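Local atomic coordinates of checkpoint serine/threonine-protein kinase BUB1 (Saccharomyces cerevisiae, PDB entry 3ESL), a protein that phosphorylates proteins on serine and threonine in the spindle assembly checkpoint, delaying anaphase until chromosomes are bioriented. Residues E97-F102 with K123-A128; K113-Y118 with C146-R151; F117-S122 with V136-G141. All blocks are in the same frame, centred on the assembly; numbering follows the deposited sequence.

Contact 1: residues E97-F102 with K123-A128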
ATOM      1  N   GLU A  97       4.994   9.816   6.352  1.00 21.82           N
ATOM      2  CA  GLU A  97       5.014   9.364   4.963  1.00 23.83           C
ATOM      3  C   GLU A  97       4.113   8.154   4.771  1.00 23.24           C
ATOM      4  O   GLU A  97       3.439   8.058   3.753  1.00 19.54           O
ATOM      5  CB  GLU A  97       6.440   9.100   4.486  1.00 23.91           C
ATOM      6  CG  GLU A  97       7.193  10.414   4.241  1.00 31.15           C
ATOM      7  CD  GLU A  97       6.464  11.319   3.254  1.00 35.83           C
ATOM      8  OE1 GLU A  97       6.237  10.873   2.111  1.00 31.97           O
ATOM      9  OE2 GLU A  97       6.094  12.464   3.622  1.00 41.10           O
ATOM     10  N   SER A  98       4.086   7.254   5.758  1.00 21.15           N
ATOM     11  CA  SER A  98       3.116   6.128   5.721  1.00 21.01           C
ATOM     12  C   SER A  98       1.675   6.629   5.667  1.00 20.13           C
ATOM     13  O   SER A  98       0.903   6.227   4.784  1.00 19.62           O
ATOM     14  CB  SER A  98       3.295   5.170   6.915  1.00 19.83           C
ATOM     15  OG  SER A  98       4.528   4.472   6.822  1.00 20.97           O
ATOM     16  N   GLU A  99       1.315   7.506   6.602  1.00 18.02           N
ATOM     17  CA  GLU A  99      -0.038   8.040   6.644  1.00 20.79           C
ATOM     18  C   GLU A  99      -0.356   8.824   5.361  1.00 20.08           C
ATOM     19  O   GLU A  99      -1.453   8.712   4.816  1.00 20.63           O
ATOM     20  CB  GLU A  99      -0.263   8.920   7.880  1.00 21.17           C
ATOM     21  CG  GLU A  99      -1.712   9.332   8.003  1.00 23.39           C
ATOM     22  CD  GLU A  99      -1.987  10.305   9.127  1.00 32.30           C
ATOM     23  OE1 GLU A  99      -1.259  11.310   9.248  1.00 31.02           O
ATOM     24  OE2 GLU A  99      -2.957  10.059   9.879  1.00 36.31           O
ATOM     25  N   ASN A 100       0.613   9.601   4.880  1.00 20.33           N
ATOM     26  CA  ASN A 100       0.404  10.370   3.657  1.00 19.66           C
ATOM     27  C   ASN A 100       0.159   9.480   2.438  1.00 19.10           C
ATOM     28  O   ASN A 100      -0.589   9.846   1.535  1.00 20.46           O
ATOM     29  CB  ASN A 100       1.575  11.308   3.390  1.00 23.28           C
ATOM     30  CG  ASN A 100       1.584  12.495   4.335  1.00 27.63           C
ATOM     31  OD1 ASN A 100       0.617  12.735   5.069  1.00 28.14           O
ATOM     32  ND2 ASN A 100       2.681  13.247   4.319  1.00 31.21           N
ATOM     33  N   THR A 101       0.801   8.317   2.430  1.00 19.01           N
ATOM     34  CA  THR A 101       0.569   7.341   1.364  1.00 19.02           C
ATOM     35  C   THR A 101      -0.868   6.828   1.438  1.00 18.73           C
ATOM     36  O   THR A 101      -1.567   6.827   0.421  1.00 17.19           O
ATOM     37  CB  THR A 101       1.609   6.202   1.388  1.00 18.29           C
ATOM     38  OG1 THR A 101       2.925   6.765   1.331  1.00 21.23           O
ATOM     39  CG2 THR A 101       1.428   5.272   0.172  1.00 20.70           C
ATOM     40  N   PHE A 102      -1.334   6.437   2.634  1.00 18.84           N
ATOM     41  CA  PHE A 102      -2.724   5.998   2.760  1.00 19.59           C
ATOM     42  C   PHE A 102      -3.715   7.103   2.371  1.00 19.45           C
ATOM     43  O   PHE A 102      -4.729   6.839   1.724  1.00 18.75           O
ATOM     44  CB  PHE A 102      -3.035   5.522   4.176  1.00 19.79           C
ATOM     45  CG  PHE A 102      -2.554   4.130   4.482  1.00 21.44           C
ATOM     46  CD1 PHE A 102      -3.192   3.021   3.933  1.00 20.88           C
ATOM     47  CD2 PHE A 102      -1.510   3.931   5.392  1.00 19.72           C
ATOM     48  CE1 PHE A 102      -2.757   1.714   4.249  1.00 21.28           C
ATOM     49  CE2 PHE A 102      -1.063   2.651   5.711  1.00 19.19           C
ATOM     50  CZ  PHE A 102      -1.696   1.532   5.133  1.00 21.05           C
ATOM     51  N   LYS A 123      -4.621  -0.084  11.388  1.00 22.73           N
ATOM     52  CA  LYS A 123      -3.467  -0.615  12.121  1.00 24.73           C
ATOM     53  C   LYS A 123      -2.386   0.459  12.266  1.00 26.69           C
ATOM     54  O   LYS A 123      -1.805   0.615  13.344  1.00 24.46           O
ATOM     55  CB  LYS A 123      -2.907  -1.871  11.451  1.00 27.55           C
ATOM     56  CG  LYS A 123      -1.744  -2.528  12.207  1.00 32.37           C
ATOM     57  CD  LYS A 123      -1.172  -3.743  11.455  1.00 38.95           C
ATOM     58  CE  LYS A 123      -0.228  -3.337  10.314  1.00 47.01           C
ATOM     59  NZ  LYS A 123       1.076  -2.772  10.799  1.00 50.29           N
ATOM     60  N   LEU A 124      -2.128   1.212  11.194  1.00 21.71           N
ATOM     61  CA  LEU A 124      -1.133   2.290  11.274  1.00 22.68           C
ATOM     62  C   LEU A 124      -1.521   3.305  12.358  1.00 22.78           C
ATOM     63  O   LEU A 124      -0.684   3.678  13.198  1.00 26.12           O
ATOM     64  CB  LEU A 124      -0.961   2.984   9.907  1.00 21.42           C
ATOM     65  CG  LEU A 124       0.056   4.131   9.880  1.00 26.54           C
ATOM     66  CD1 LEU A 124       1.469   3.609   9.826  1.00 28.41           C
ATOM     67  CD2 LEU A 124      -0.215   5.066   8.706  1.00 25.61           C
ATOM     68  N   LEU A 125      -2.777   3.747  12.337  1.00 21.32           N
ATOM     69  CA  LEU A 125      -3.258   4.736  13.289  1.00 24.10           C
ATOM     70  C   LEU A 125      -3.250   4.149  14.696  1.00 26.56           C
ATOM     71  O   LEU A 125      -2.886   4.841  15.644  1.00 27.60           O
ATOM     72  CB  LEU A 125      -4.660   5.211  12.937  1.00 25.46           C
ATOM     73  CG  LEU A 125      -4.821   5.981  11.623  1.00 25.83           C
ATOM     74  CD1 LEU A 125      -6.252   6.475  11.475  1.00 30.04           C
ATOM     75  CD2 LEU A 125      -3.815   7.138  11.549  1.00 29.28           C
ATOM     76  N   GLU A 126      -3.638   2.878  14.812  1.00 25.20           N
ATOM     77  CA  GLU A 126      -3.622   2.196  16.121  1.00 29.08           C
ATOM     78  C   GLU A 126      -2.226   2.194  16.752  1.00 30.67           C
ATOM     79  O   GLU A 126      -2.060   2.592  17.925  1.00 32.07           O
ATOM     80  CB  GLU A 126      -4.179   0.767  16.005  1.00 29.67           C
ATOM     81  CG  GLU A 126      -3.905  -0.085  17.257  1.00 30.96           C
ATOM     82  CD  GLU A 126      -4.466  -1.492  17.185  1.00 32.72           C
ATOM     83  OE1 GLU A 126      -4.887  -1.948  16.091  1.00 31.51           O
ATOM     84  OE2 GLU A 126      -4.489  -2.150  18.251  1.00 32.96           O
ATOM     85  N   ASN A 127      -1.234   1.754  15.985  1.00 27.29           N
ATOM     86  CA  ASN A 127       0.159   1.729  16.432  1.00 33.21           C
ATOM     87  C   ASN A 127       0.683   3.121  16.786  1.00 32.39           C
ATOM     88  O   ASN A 127       1.508   3.266  17.697  1.00 33.14           O
ATOM     89  CB  ASN A 127       1.061   1.055  15.398  1.00 32.21           C
ATOM     90  CG  ASN A 127       0.766  -0.434  15.236  1.00 35.82           C
ATOM     91  OD1 ASN A 127       0.258  -1.084  16.149  1.00 38.68           O
ATOM     92  ND2 ASN A 127       1.095  -0.977  14.073  1.00 36.14           N
ATOM     93  N   ALA A 128       0.184   4.135  16.081  1.00 29.03           N
ATOM     94  CA  ALA A 128       0.545   5.527  16.363  1.00 28.99           C
ATOM     95  C   ALA A 128      -0.277   6.093  17.512  1.00 29.43           C
ATOM     96  O   ALA A 128      -0.170   7.275  17.828  1.00 29.30           O
ATOM     97  CB  ALA A 128       0.367   6.397  15.127  1.00 27.51           C
TER

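Contact 2: residues K113-Y118 with C146-R151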
ATOM      1  N   LYS A 113     -12.740   0.415  -1.700  1.00 19.95           N
ATOM      2  CA  LYS A 113     -13.802  -0.582  -1.646  1.00 20.65           C
ATOM      3  C   LYS A 113     -13.301  -1.930  -1.115  1.00 21.57           C
ATOM      4  O   LYS A 113     -14.035  -2.934  -1.144  1.00 23.35           O
ATOM      5  CB  LYS A 113     -14.469  -0.733  -3.020  1.00 20.34           C
ATOM      6  CG  LYS A 113     -15.127   0.536  -3.533  1.00 23.00           C
ATOM      7  CD  LYS A 113     -15.718   0.323  -4.935  1.00 27.13           C
ATOM      8  CE  LYS A 113     -16.220   1.643  -5.522  1.00 33.92           C
ATOM      9  NZ  LYS A 113     -17.009   1.436  -6.780  1.00 38.36           N
ATOM     10  N   LEU A 114     -12.056  -1.957  -0.631  1.00 19.41           N
ATOM     11  CA  LEU A 114     -11.449  -3.187  -0.112  1.00 16.35           C
ATOM     12  C   LEU A 114     -11.181  -3.134   1.391  1.00 21.00           C
ATOM     13  O   LEU A 114     -10.537  -2.195   1.875  1.00 18.57           O
ATOM     14  CB  LEU A 114     -10.130  -3.484  -0.848  1.00 17.26           C
ATOM     15  CG  LEU A 114     -10.288  -3.689  -2.365  1.00 19.83           C
ATOM     16  CD1 LEU A 114      -8.924  -3.834  -3.000  1.00 18.76           C
ATOM     17  CD2 LEU A 114     -11.173  -4.920  -2.660  1.00 21.63           C
ATOM     18  N   SER A 115     -11.640  -4.163   2.110  1.00 19.99           N
ATOM     19  CA  SER A 115     -11.443  -4.250   3.570  1.00 20.07           C
ATOM     20  C   SER A 115      -9.984  -4.097   3.995  1.00 21.48           C
ATOM     21  O   SER A 115      -9.687  -3.459   5.009  1.00 22.63           O
ATOM     22  CB  SER A 115     -11.987  -5.576   4.111  1.00 22.84           C
ATOM     23  OG  SER A 115     -13.383  -5.635   3.953  1.00 24.29           O
ATOM     24  N   LEU A 116      -9.075  -4.701   3.234  1.00 19.63           N
ATOM     25  CA  LEU A 116      -7.659  -4.653   3.544  1.00 20.34           C
ATOM     26  C   LEU A 116      -7.152  -3.225   3.708  1.00 19.21           C
ATOM     27  O   LEU A 116      -6.314  -2.962   4.574  1.00 19.25           O
ATOM     28  CB  LEU A 116      -6.859  -5.390   2.463  1.00 21.27           C
ATOM     29  CG  LEU A 116      -5.345  -5.481   2.717  1.00 24.51           C
ATOM     30  CD1 LEU A 116      -5.042  -6.255   3.983  1.00 25.08           C
ATOM     31  CD2 LEU A 116      -4.655  -6.083   1.514  1.00 27.37           C
ATOM     32  N   PHE A 117      -7.668  -2.309   2.886  1.00 17.80           N
ATOM     33  CA  PHE A 117      -7.222  -0.919   2.947  1.00 19.92           C
ATOM     34  C   PHE A 117      -7.513  -0.356   4.336  1.00 19.76           C
ATOM     35  O   PHE A 117      -6.627   0.195   5.007  1.00 20.09           O
ATOM     36  CB  PHE A 117      -7.902  -0.068   1.872  1.00 17.91           C
ATOM     37  CG  PHE A 117      -7.641   1.412   2.021  1.00 19.14           C
ATOM     38  CD1 PHE A 117      -6.486   1.984   1.501  1.00 22.72           C
ATOM     39  CD2 PHE A 117      -8.545   2.231   2.713  1.00 18.77           C
ATOM     40  CE1 PHE A 117      -6.234   3.361   1.661  1.00 19.24           C
ATOM     41  CE2 PHE A 117      -8.302   3.606   2.871  1.00 21.97           C
ATOM     42  CZ  PHE A 117      -7.144   4.172   2.337  1.00 20.80           C
ATOM     43  N   TYR A 118      -8.756  -0.523   4.770  1.00 19.97           N
ATOM     44  CA  TYR A 118      -9.170   0.017   6.067  1.00 19.71           C
ATOM     45  C   TYR A 118      -8.492  -0.692   7.219  1.00 20.75           C
ATOM     46  O   TYR A 118      -8.107  -0.043   8.205  1.00 21.78           O
ATOM     47  CB  TYR A 118     -10.689  -0.040   6.188  1.00 21.01           C
ATOM     48  CG  TYR A 118     -11.345   0.802   5.132  1.00 21.57           C
ATOM     49  CD1 TYR A 118     -11.582   2.164   5.334  1.00 21.80           C
ATOM     50  CD2 TYR A 118     -11.713   0.243   3.907  1.00 21.82           C
ATOM     51  CE1 TYR A 118     -12.172   2.940   4.335  1.00 22.24           C
ATOM     52  CE2 TYR A 118     -12.302   1.011   2.912  1.00 20.93           C
ATOM     53  CZ  TYR A 118     -12.530   2.350   3.131  1.00 22.92           C
ATOM     54  OH  TYR A 118     -13.112   3.099   2.139  1.00 23.86           O
ATOM     55  N   CYS A 146     -17.214  -2.240   1.905  0.50 31.70           N
ATOM     56  CA  CYS A 146     -15.953  -2.846   1.463  0.50 29.10           C
ATOM     57  C   CYS A 146     -15.978  -4.374   1.587  0.50 29.95           C
ATOM     58  O   CYS A 146     -16.672  -4.926   2.446  0.50 29.78           O
ATOM     59  CB  CYS A 146     -14.772  -2.263   2.249  0.50 27.58           C
ATOM     60  SG  CYS A 146     -14.808  -2.661   3.997  0.50 26.06           S
ATOM     61  N   ARG A 147     -15.209  -5.046   0.729  1.00 29.95           N
ATOM     62  CA  ARG A 147     -15.165  -6.514   0.670  1.00 28.35           C
ATOM     63  C   ARG A 147     -13.751  -7.016   1.000  1.00 28.70           C
ATOM     64  O   ARG A 147     -12.782  -6.318   0.681  1.00 24.50           O
ATOM     65  CB  ARG A 147     -15.643  -7.003  -0.713  1.00 29.08           C
ATOM     66  CG  ARG A 147     -14.771  -6.559  -1.904  1.00 27.54           C
ATOM     67  CD  ARG A 147     -15.018  -7.430  -3.162  1.00 26.72           C
ATOM     68  NE  ARG A 147     -13.833  -7.383  -4.027  1.00 21.19           N
ATOM     69  CZ  ARG A 147     -12.736  -8.106  -3.820  1.00 18.47           C
ATOM     70  NH1 ARG A 147     -12.693  -8.976  -2.808  1.00 23.57           N
ATOM     71  NH2 ARG A 147     -11.677  -7.973  -4.632  1.00 20.03           N
ATOM     72  N   PRO A 148     -13.611  -8.177   1.701  1.00 29.51           N
ATOM     73  CA  PRO A 148     -14.633  -9.036   2.333  1.00 33.09           C
ATOM     74  C   PRO A 148     -15.218  -8.401   3.594  1.00 30.42           C
ATOM     75  O   PRO A 148     -14.483  -8.058   4.534  1.00 30.74           O
ATOM     76  CB  PRO A 148     -13.858 -10.299   2.713  1.00 31.76           C
ATOM     77  CG  PRO A 148     -12.460  -9.882   2.845  1.00 31.57           C
ATOM     78  CD  PRO A 148     -12.250  -8.713   1.921  1.00 28.92           C
ATOM     79  N   TYR A 149     -16.537  -8.265   3.602  1.00 32.92           N
ATOM     80  CA  TYR A 149     -17.239  -7.500   4.630  1.00 34.46           C
ATOM     81  C   TYR A 149     -17.155  -8.117   6.027  1.00 33.34           C
ATOM     82  O   TYR A 149     -16.878  -7.417   7.003  1.00 30.94           O
ATOM     83  CB  TYR A 149     -18.695  -7.304   4.211  1.00 37.04           C
ATOM     84  CG  TYR A 149     -19.460  -6.340   5.080  1.00 39.37           C
ATOM     85  CD1 TYR A 149     -19.338  -4.959   4.898  1.00 38.82           C
ATOM     86  CD2 TYR A 149     -20.318  -6.806   6.080  1.00 41.08           C
ATOM     87  CE1 TYR A 149     -20.045  -4.062   5.700  1.00 42.42           C
ATOM     88  CE2 TYR A 149     -21.035  -5.915   6.886  1.00 40.77           C
ATOM     89  CZ  TYR A 149     -20.893  -4.551   6.688  1.00 41.57           C
ATOM     90  OH  TYR A 149     -21.599  -3.669   7.475  1.00 41.35           O
ATOM     91  N   ASN A 150     -17.398  -9.422   6.127  1.00 34.23           N
ATOM     92  CA  ASN A 150     -17.430 -10.076   7.432  1.00 34.68           C
ATOM     93  C   ASN A 150     -16.089 -10.077   8.147  1.00 34.02           C
ATOM     94  O   ASN A 150     -16.027  -9.956   9.377  1.00 32.57           O
ATOM     95  CB  ASN A 150     -18.006 -11.492   7.327  1.00 37.55           C
ATOM     96  CG  ASN A 150     -19.517 -11.494   7.130  1.00 43.36           C
ATOM     97  OD1 ASN A 150     -20.228 -10.615   7.623  1.00 47.72           O
ATOM     98  ND2 ASN A 150     -20.014 -12.491   6.413  1.00 44.47           N
ATOM     99  N   ARG A 151     -15.009 -10.206   7.379  1.00 30.27           N
ATOM    100  CA  ARG A 151     -13.675 -10.150   7.958  1.00 30.10           C
ATOM    101  C   ARG A 151     -13.423  -8.786   8.597  1.00 29.59           C
ATOM    102  O   ARG A 151     -12.824  -8.704   9.675  1.00 30.92           O
ATOM    103  CB  ARG A 151     -12.612 -10.443   6.904  1.00 29.43           C
ATOM    104  CG  ARG A 151     -11.257 -10.781   7.500  1.00 32.66           C
ATOM    105  CD  ARG A 151     -10.213 -10.894   6.417  1.00 33.39           C
ATOM    106  NE  ARG A 151      -9.898  -9.580   5.858  1.00 32.59           N
ATOM    107  CZ  ARG A 151      -9.440  -9.389   4.626  1.00 34.96           C
ATOM    108  NH1 ARG A 151      -9.261 -10.427   3.816  1.00 31.25           N
ATOM    109  NH2 ARG A 151      -9.174  -8.159   4.202  1.00 28.50           N
TER

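Contact 3: residues F117-S122 with V136-G141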
ATOM      1  N   PHE A 117      -7.668  -2.309   2.886  1.00 17.80           N
ATOM      2  CA  PHE A 117      -7.222  -0.919   2.947  1.00 19.92           C
ATOM      3  C   PHE A 117      -7.513  -0.356   4.336  1.00 19.76           C
ATOM      4  O   PHE A 117      -6.627   0.195   5.007  1.00 20.09           O
ATOM      5  CB  PHE A 117      -7.902  -0.068   1.872  1.00 17.91           C
ATOM      6  CG  PHE A 117      -7.641   1.412   2.021  1.00 19.14           C
ATOM      7  CD1 PHE A 117      -6.486   1.984   1.501  1.00 22.72           C
ATOM      8  CD2 PHE A 117      -8.545   2.231   2.713  1.00 18.77           C
ATOM      9  CE1 PHE A 117      -6.234   3.361   1.661  1.00 19.24           C
ATOM     10  CE2 PHE A 117      -8.302   3.606   2.871  1.00 21.97           C
ATOM     11  CZ  PHE A 117      -7.144   4.172   2.337  1.00 20.80           C
ATOM     12  N   TYR A 118      -8.756  -0.523   4.770  1.00 19.97           N
ATOM     13  CA  TYR A 118      -9.170   0.017   6.067  1.00 19.71           C
ATOM     14  C   TYR A 118      -8.492  -0.692   7.219  1.00 20.75           C
ATOM     15  O   TYR A 118      -8.107  -0.043   8.205  1.00 21.78           O
ATOM     16  CB  TYR A 118     -10.689  -0.040   6.188  1.00 21.01           C
ATOM     17  CG  TYR A 118     -11.345   0.802   5.132  1.00 21.57           C
ATOM     18  CD1 TYR A 118     -11.582   2.164   5.334  1.00 21.80           C
ATOM     19  CD2 TYR A 118     -11.713   0.243   3.907  1.00 21.82           C
ATOM     20  CE1 TYR A 118     -12.172   2.940   4.335  1.00 22.24           C
ATOM     21  CE2 TYR A 118     -12.302   1.011   2.912  1.00 20.93           C
ATOM     22  CZ  TYR A 118     -12.530   2.350   3.131  1.00 22.92           C
ATOM     23  OH  TYR A 118     -13.112   3.099   2.139  1.00 23.86           O
ATOM     24  N   GLU A 119      -8.330  -2.010   7.104  1.00 20.72           N
ATOM     25  CA  GLU A 119      -7.624  -2.786   8.149  1.00 21.72           C
ATOM     26  C   GLU A 119      -6.187  -2.307   8.368  1.00 24.01           C
ATOM     27  O   GLU A 119      -5.752  -2.084   9.507  1.00 20.75           O
ATOM     28  CB  GLU A 119      -7.645  -4.284   7.822  1.00 22.47           C
ATOM     29  CG  GLU A 119      -9.053  -4.877   7.892  1.00 23.24           C
ATOM     30  CD  GLU A 119      -9.146  -6.294   7.335  1.00 29.10           C
ATOM     31  OE1 GLU A 119      -8.391  -6.631   6.394  1.00 29.01           O
ATOM     32  OE2 GLU A 119      -9.989  -7.074   7.841  1.00 31.95           O
ATOM     33  N   GLU A 120      -5.455  -2.148   7.269  1.00 20.81           N
ATOM     34  CA  GLU A 120      -4.064  -1.713   7.334  1.00 20.98           C
ATOM     35  C   GLU A 120      -3.904  -0.255   7.771  1.00 20.93           C
ATOM     36  O   GLU A 120      -3.023   0.053   8.579  1.00 22.00           O
ATOM     37  CB  GLU A 120      -3.363  -1.978   5.994  1.00 22.29           C
ATOM     38  CG  GLU A 120      -3.230  -3.479   5.671  1.00 25.00           C
ATOM     39  CD  GLU A 120      -2.276  -4.225   6.606  1.00 33.24           C
ATOM     40  OE1 GLU A 120      -1.288  -3.627   7.088  1.00 32.04           O
ATOM     41  OE2 GLU A 120      -2.517  -5.427   6.853  1.00 39.35           O
ATOM     42  N   PHE A 121      -4.750   0.627   7.239  1.00 19.97           N
ATOM     43  CA  PHE A 121      -4.714   2.041   7.584  1.00 20.91           C
ATOM     44  C   PHE A 121      -5.062   2.179   9.078  1.00 22.56           C
ATOM     45  O   PHE A 121      -4.377   2.881   9.831  1.00 22.15           O
ATOM     46  CB  PHE A 121      -5.699   2.799   6.690  1.00 22.24           C
ATOM     47  CG  PHE A 121      -5.527   4.312   6.685  1.00 21.41           C
ATOM     48  CD1 PHE A 121      -4.611   4.950   7.522  1.00 23.11           C
ATOM     49  CD2 PHE A 121      -6.328   5.087   5.852  1.00 24.94           C
ATOM     50  CE1 PHE A 121      -4.480   6.350   7.510  1.00 24.24           C
ATOM     51  CE2 PHE A 121      -6.217   6.484   5.847  1.00 23.28           C
ATOM     52  CZ  PHE A 121      -5.293   7.110   6.667  1.00 22.82           C
ATOM     53  N   SER A 122      -6.089   1.457   9.513  1.00 21.62           N
ATOM     54  CA  SER A 122      -6.459   1.461  10.937  1.00 23.67           C
ATOM     55  C   SER A 122      -5.304   0.983  11.816  1.00 24.46           C
ATOM     56  O   SER A 122      -5.044   1.577  12.879  1.00 25.53           O
ATOM     57  CB  SER A 122      -7.711   0.614  11.187  1.00 25.69           C
ATOM     58  OG  SER A 122      -7.999   0.553  12.584  1.00 28.80           O
ATOM     59  N   VAL A 136     -12.861   4.468  14.024  1.00 28.63           N
ATOM     60  CA  VAL A 136     -13.758   5.145  13.092  1.00 28.63           C
ATOM     61  C   VAL A 136     -13.422   4.750  11.646  1.00 29.83           C
ATOM     62  O   VAL A 136     -14.315   4.595  10.809  1.00 28.27           O
ATOM     63  CB  VAL A 136     -13.717   6.675  13.265  1.00 32.20           C
ATOM     64  CG1 VAL A 136     -14.585   7.370  12.218  1.00 32.20           C
ATOM     65  CG2 VAL A 136     -14.194   7.059  14.665  1.00 32.86           C
ATOM     66  N   LEU A 137     -12.134   4.574  11.378  1.00 25.90           N
ATOM     67  CA  LEU A 137     -11.695   4.162  10.048  1.00 26.77           C
ATOM     68  C   LEU A 137     -12.246   2.782   9.669  1.00 27.39           C
ATOM     69  O   LEU A 137     -12.676   2.574   8.530  1.00 25.53           O
ATOM     70  CB  LEU A 137     -10.181   4.188   9.976  1.00 29.52           C
ATOM     71  CG  LEU A 137      -9.512   4.140   8.615  1.00 34.12           C
ATOM     72  CD1 LEU A 137     -10.140   5.143   7.641  1.00 29.28           C
ATOM     73  CD2 LEU A 137      -8.041   4.411   8.851  1.00 33.52           C
ATOM     74  N   LEU A 138     -12.254   1.847  10.618  1.00 24.88           N
ATOM     75  CA  LEU A 138     -12.848   0.527  10.351  1.00 27.34           C
ATOM     76  C   LEU A 138     -14.346   0.653  10.084  1.00 29.90           C
ATOM     77  O   LEU A 138     -14.879   0.047   9.147  1.00 29.87           O
ATOM     78  CB  LEU A 138     -12.588  -0.454  11.493  1.00 27.21           C
ATOM     79  CG  LEU A 138     -11.130  -0.856  11.713  1.00 27.56           C
ATOM     80  CD1 LEU A 138     -10.981  -1.613  13.026  1.00 29.19           C
ATOM     81  CD2 LEU A 138     -10.582  -1.686  10.537  1.00 27.08           C
ATOM     82  N   GLU A 139     -15.018   1.475  10.883  1.00 29.64           N
ATOM     83  CA  GLU A 139     -16.446   1.717  10.690  1.00 30.27           C
ATOM     84  C   GLU A 139     -16.737   2.405   9.348  1.00 31.53           C
ATOM     85  O   GLU A 139     -17.771   2.154   8.728  1.00 30.49           O
ATOM     86  CB  GLU A 139     -17.011   2.533  11.858  1.00 34.46           C
ATOM     87  CG  GLU A 139     -16.812   1.857  13.205  1.00 37.60           C
ATOM     88  CD  GLU A 139     -17.259   2.717  14.374  1.00 40.90           C
ATOM     89  OE1 GLU A 139     -17.213   3.965  14.263  1.00 42.19           O
ATOM     90  OE2 GLU A 139     -17.649   2.136  15.411  1.00 46.79           O
ATOM     91  N   LEU A 140     -15.813   3.251   8.898  1.00 28.71           N
ATOM     92  CA  LEU A 140     -15.937   3.907   7.595  1.00 28.61           C
ATOM     93  C   LEU A 140     -15.866   2.886   6.455  1.00 27.11           C
ATOM     94  O   LEU A 140     -16.600   2.989   5.472  1.00 27.85           O
ATOM     95  CB  LEU A 140     -14.852   4.974   7.414  1.00 29.62           C
ATOM     96  CG  LEU A 140     -14.826   5.781   6.107  1.00 28.88           C
ATOM     97  CD1 LEU A 140     -16.124   6.588   5.884  1.00 34.96           C
ATOM     98  CD2 LEU A 140     -13.614   6.713   6.070  1.00 31.32           C
ATOM     99  N   GLY A 141     -14.971   1.913   6.594  1.00 26.82           N
ATOM    100  CA  GLY A 141     -14.865   0.826   5.626  1.00 28.34           C
ATOM    101  C   GLY A 141     -16.179   0.083   5.483  1.00 30.99           C
ATOM    102  O   GLY A 141     -16.631  -0.174   4.369  1.00 30.70           O
TER

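Contact 1: residues E97-F102 with K123-A128
Leu124 reaches from helix 115-127 to Ser98, Glu99 and Phe102 of helix 95-108, joining two successive helices of the TPR-like, all-helical N-terminal domain of BUB1. The two short helical segments run roughly antiparallel, their directions 150° apart, with axes 10.8 Å from each other at their closest, so side chains rather than backbones bridge the gap. Leu124 gives the largest share, about 80 of the 190 Å² buried. Its CG stands anti to the backbone N (chi1 180°), and the two methyls divide the work. CD2 lies 3.6 Å from the backbone N of Glu99 and packs on CA and CB of the same residue; the same methyl meets the Phe102 ring obliquely, 3.7 Å from CD2 of that phenylalanine. CD1 touches the CB of Ser98 at 3.8 Å. The hydroxyl of that serine is beside its own backbone N and bonds back to the carbonyl oxygen of Asn94, one turn earlier, leaving the CB to meet the leucine. Phe102 is held further by a stack with Phe121 and by Ile87 of helix 77-90.

The other side of the contact is much looser. Leu124 itself is only partly buried, and Lys123 and Asn127, close to the two leucines in sequence, are exposed to solvent. The backbone of Glu99 belongs to the tight part; its extended side chain leads to a sparser meeting with Leu125, whose side chain it crosses at about a right angle. The Glu99 carboxylate is paired with Arg185, a charge that would be expected to keep it ionised. Leu125 offers only a methyl to this group: CD2 of the leucine sits 3.5 Å from Glu99 OE2.

Contact 2: residues K113-Y118 with C146-R151
Ser115 is gripped from the 146-151 side through both its backbone and its hydroxyl. Its N donates to Arg147 O at 2.8 Å, a nearly straight bond (171° at the hydrogen), while OG gives its proton to Pro148 O at 2.7 Å, approaching from above that carbonyl's plane. Arg147 N returns a bond to Lys113 O, 3.1 Å away, completing a single beta bridge between Leu114 and Arg147. Beside it Cys146 CB packs 4.2 Å from Tyr118 CE2.

Arg147 CG lies between the backbone N and the carbonyl carbon (chi1 63°), and the chain then extends to NE alongside Leu114, in the same direction; Leu114 CD2 covers one face of the guanidinium, 3.7 Å from Arg147 CZ. Arg151 NH2 comes 3.6 Å from Leu116 N, which lies at the edge of the guanidinium, near its plane, and a salt bridge to Glu119 anchors that NH2. Farther out, Tyr118 OH bonds to Thr112 O and Asn144, and Leu114 rests on Leu80 of helix 77-90. A cis peptide precedes Pro148, which, like Leu114, occupies an N-cap position: two helix-entry loops are thus clasped by a one-bridge beta pairing within an all-helical, TPR-like domain.

Contact 3: residues F117-S122 with V136-G141
An antiparallel helix pair, helix 115-127 against helix 131-143, is closed here by Tyr118 and Phe121 on one side and by Leu137, Leu138 and Gly141 on the other. The segment axes come within 8.7 Å at 174°. Gly141 has no side chain, and its CA is what meets the Tyr118 ring, over the centre and 3.4 Å from the centroid in a CH-pi contact; Phe117 CD2 covers the opposite face, so the ring is sandwiched.

Antiparallel packing of successive helices is the pattern of TPR-like domains, consistent with the TPR clan of this region. Leu137 meets both aromatics: its CD1 lies 4.0 Å from Tyr118 CD1, and its CD2 is 3.3 Å from Phe121 CG. With CG anti to the backbone N (chi1 -165°), Phe121 takes that Leu137 CD2 over a face of its ring. The Phe121 and Leu137 side chains cross at about a right angle. On the flank toward helix 149-165, Leu138 CG packs 3.5 Å from Ser122 OG, a hydroxyl hydrogen-bonded to Ala134 O, and Leu138 CD2 touches the carbonyl oxygen of Tyr118 at 3.8 Å.

All three contacts draw on helix 115-127. Contact 2 uses its N-terminal end, contact 3 its middle and contact 1 its C-terminal end; helix 95-108 precedes it in the chain, and helices 131-143 and 149-165 follow. The centres of contacts 2 and 3 are about 8 Å apart, those of 1 and 3 about 11 Å and those of 1 and 2 about 17 Å. Contacts 2 and 3 share Phe117 and Tyr118, whereas contacts 1 and 3 meet through packing of Phe102 on Phe121 and Leu125 on Leu137. Helix 115-127 is thus packed against the helix before it and the two after it, building part of the TPR-like N-terminal domain of this kinase.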